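PDB 5ZE8: cytochrome c552 from Thermochromatium tepidum, which probably transfers electrons at low potential through its five c-type hemes in a thermophilic purple sulfur photosynthetic bacterium. Local coordinates for residues A[49-52]-A[53-56]. Residues are numbered along the deposited sequence; the frame is centred on the assembly and turned at random.
Sequences HEDI and YRQW. With HEC (heme c), chain B.
His49 O accepts a hydrogen bond from Tyr53 N at 2.8 Å, the first i to i+4 bond of helix 50-57. His49 is the N-cap of this helix and the histidine of a CXXCH heme c attachment motif. Its NE2 binds the heme iron at 2.1 Å, and His195 supplies the other protein ligand. The imidazole stands upright on the porphyrin, with CE1 nearer pyrrole nitrogen ND and CD2 nearer NB. Cap and iron ligand are thus one residue: its carbonyl starts the helix while its ring points to the heme. Three more backbone bonds follow in step: Arg54 N to Glu50 O, Gln55 N to Asp51 O, which is longer at 3.3 Å, and Trp56 N to Ile52 O.

On the exposed side, Asp51 and Arg54 lie side by side and form a salt bridge. The Arg54 chain runs extended and then bends at chi3 (32°), which brings NH2 back over the turn. Carboxylate and guanidinium planes are turned 47° apart. Ile52 and Gln55 pack on Phe267 of strand 267-268, and Gln55 OE1 accepts a bond from His270 N. Trp56 NE1 donates to Val125 O. Asp51 OD1 meets Arg54 NH2 at 2.6 Å, and a water accepts from NH2 at 3.1 Å while donating to Asp51 O.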
loop_
_atom_site.group_PDB
_atom_site.type_symbol
_atom_site.label_atom_id
_atom_site.label_comp_id
_atom_site.label_asym_id
_atom_site.label_seq_id
_atom_site.Cartn_x
_atom_site.Cartn_y
_atom_site.Cartn_z
ATOM N N HIS A 49 -15.062 -10.213 17.352
ATOM C CA HIS A 49 -13.801 -9.487 17.136
ATOM C C HIS A 49 -14.233 -8.096 16.580
ATOM O O HIS A 49 -13.754 -7.644 15.538
ATOM C CB HIS A 49 -12.957 -10.219 16.054
ATOM C CG HIS A 49 -12.494 -11.552 16.494
ATOM N ND1 HIS A 49 -11.677 -11.734 17.595
ATOM C CD2 HIS A 49 -12.828 -12.788 16.069
ATOM C CE1 HIS A 49 -11.444 -13.022 17.737
ATOM N NE2 HIS A 49 -12.121 -13.697 16.818
ATOM N N GLU A 50 -15.177 -7.418 17.251
ATOM C CA GLU A 50 -15.664 -6.166 16.766
ATOM C C GLU A 50 -14.574 -5.073 16.598
ATOM O O GLU A 50 -14.607 -4.320 15.643
ATOM C CB GLU A 50 -16.819 -5.648 17.706
ATOM C CG GLU A 50 -17.494 -4.352 17.262
ATOM C CD GLU A 50 -18.926 -4.531 16.808
ATOM O OE1 GLU A 50 -19.180 -5.388 15.894
ATOM O OE2 GLU A 50 -19.779 -3.802 17.403
ATOM N N ASP A 51 -13.644 -4.976 17.526
ATOM C CA ASP A 51 -12.625 -4.012 17.470
ATOM C C ASP A 51 -11.727 -4.171 16.227
ATOM O O ASP A 51 -11.466 -3.219 15.497
ATOM C CB ASP A 51 -11.832 -3.958 18.765
ATOM C CG ASP A 51 -12.691 -3.461 19.979
ATOM O OD1 ASP A 51 -13.623 -2.685 19.769
ATOM O OD2 ASP A 51 -12.469 -3.897 21.127
ATOM N N ILE A 52 -11.360 -5.405 15.938
ATOM C CA ILE A 52 -10.560 -5.681 14.712
ATOM C C ILE A 52 -11.428 -5.456 13.479
ATOM O O ILE A 52 -10.957 -4.877 12.495
ATOM C CB ILE A 52 -9.976 -7.106 14.758
ATOM C CG1 ILE A 52 -8.696 -7.054 15.618
ATOM C CG2 ILE A 52 -9.544 -7.600 13.410
ATOM C CD1 ILE A 52 -8.184 -8.392 16.053
ATOM N N TYR A 53 -12.705 -5.911 13.538
ATOM C CA TYR A 53 -13.615 -5.642 12.449
ATOM C C TYR A 53 -13.727 -4.156 12.100
ATOM O O TYR A 53 -13.642 -3.766 10.930
ATOM C CB TYR A 53 -15.026 -6.198 12.729
ATOM C CG TYR A 53 -16.024 -5.908 11.605
ATOM C CD1 TYR A 53 -16.096 -6.709 10.474
ATOM C CD2 TYR A 53 -16.795 -4.771 11.677
ATOM C CE1 TYR A 53 -17.017 -6.424 9.518
ATOM C CE2 TYR A 53 -17.676 -4.441 10.690
ATOM C CZ TYR A 53 -17.747 -5.273 9.612
ATOM O OH TYR A 53 -18.639 -4.901 8.681
ATOM N N ARG A 54 -13.874 -3.334 13.128
ATOM C CA ARG A 54 -13.985 -1.904 12.878
ATOM C C ARG A 54 -12.749 -1.337 12.132
ATOM O O ARG A 54 -12.849 -0.586 11.164
ATOM C CB ARG A 54 -14.190 -1.084 14.157
ATOM C CG ARG A 54 -14.191 0.414 13.925
ATOM C CD ARG A 54 -14.749 1.177 15.131
ATOM N NE ARG A 54 -14.438 0.493 16.283
ATOM C CZ ARG A 54 -15.212 -0.237 17.102
ATOM N NH1 ARG A 54 -16.532 -0.238 17.146
ATOM N NH2 ARG A 54 -14.560 -0.956 18.007
ATOM N N GLN A 55 -11.569 -1.775 12.568
ATOM C CA GLN A 55 -10.324 -1.328 11.933
ATOM C C GLN A 55 -10.217 -1.834 10.502
ATOM O O GLN A 55 -9.887 -1.032 9.587
ATOM C CB GLN A 55 -9.165 -1.828 12.762
ATOM C CG GLN A 55 -9.014 -1.154 14.147
ATOM C CD GLN A 55 -8.026 -1.872 15.058
ATOM O OE1 GLN A 55 -7.628 -3.007 14.844
ATOM N NE2 GLN A 55 -7.774 -1.203 16.223
ATOM N N TRP A 56 -10.478 -3.119 10.330
ATOM C CA TRP A 56 -10.405 -3.765 9.039
ATOM C C TRP A 56 -11.386 -3.118 8.054
ATOM O O TRP A 56 -11.017 -2.891 6.907
ATOM C CB TRP A 56 -10.663 -5.286 9.154
ATOM C CG TRP A 56 -10.859 -5.919 7.773
ATOM C CD1 TRP A 56 -9.909 -6.227 6.887
ATOM C CD2 TRP A 56 -12.091 -6.193 7.169
ATOM N NE1 TRP A 56 -10.462 -6.652 5.738
ATOM C CE2 TRP A 56 -11.819 -6.647 5.876
ATOM C CE3 TRP A 56 -13.408 -6.115 7.593
ATOM C CZ2 TRP A 56 -12.786 -7.005 5.006
ATOM C CZ3 TRP A 56 -14.398 -6.432 6.663
ATOM C CH2 TRP A 56 -14.051 -6.923 5.406
HETATM FE FE HEC B . -12.013 -15.762 16.623
HETATM C CHA HEC B . -9.268 -15.683 18.686
HETATM C CHB HEC B . -10.010 -15.252 13.898
HETATM C CHC HEC B . -14.757 -15.742 14.554
HETATM C CHD HEC B . -14.086 -16.137 19.307
HETATM N NA HEC B . -10.039 -15.581 16.327
HETATM C C1A HEC B . -9.073 -15.590 17.324
HETATM C C2A HEC B . -7.775 -15.449 16.753
HETATM C C3A HEC B . -7.967 -15.291 15.396
HETATM C C4A HEC B . -9.368 -15.403 15.115
HETATM C CMA HEC B . -6.893 -15.133 14.329
HETATM C CAA HEC B . -6.482 -15.342 17.513
HETATM C CBA HEC B . -5.956 -16.649 18.119
HETATM C CGA HEC B . -4.545 -16.307 18.578
HETATM O O1A HEC B . -4.377 -15.734 19.659
HETATM O O2A HEC B . -3.532 -16.703 17.966
HETATM N NB HEC B . -12.310 -15.552 14.599
HETATM C C1B HEC B . -11.338 -15.330 13.670
HETATM C C2B HEC B . -11.949 -15.184 12.411
HETATM C C3B HEC B . -13.292 -15.281 12.526
HETATM C C4B HEC B . -13.486 -15.557 13.975
HETATM C CMB HEC B . -11.076 -14.869 11.161
HETATM C CAB HEC B . -14.328 -15.380 11.444
HETATM C CBB HEC B . -14.109 -16.309 10.366
HETATM N NC HEC B . -14.042 -15.936 16.909
HETATM C C1C HEC B . -14.987 -15.909 15.892
HETATM C C2C HEC B . -16.291 -15.926 16.471
HETATM C C3C HEC B . -16.135 -15.983 17.854
HETATM C C4C HEC B . -14.734 -16.028 18.106
HETATM C CMC HEC B . -17.551 -15.733 15.648
HETATM C CAC HEC B . -17.168 -15.994 18.955
HETATM C CBC HEC B . -18.326 -16.724 18.835
HETATM N ND HEC B . -11.727 -15.866 18.528
HETATM C C1D HEC B . -12.721 -16.033 19.480
HETATM C C2D HEC B . -12.134 -16.044 20.803
HETATM C C3D HEC B . -10.809 -15.928 20.654
HETATM C C4D HEC B . -10.565 -15.818 19.185
HETATM C CMD HEC B . -12.874 -16.180 22.138
HETATM C CAD HEC B . -9.775 -15.814 21.747
HETATM C CBD HEC B . -9.449 -14.360 22.087
HETATM C CGD HEC B . -10.487 -13.279 22.116
HETATM O O1D HEC B . -11.282 -13.223 23.108
HETATM O O2D HEC B . -10.513 -12.440 21.161
HETATM O O HOH W 1 -11.554 -0.777 17.164
#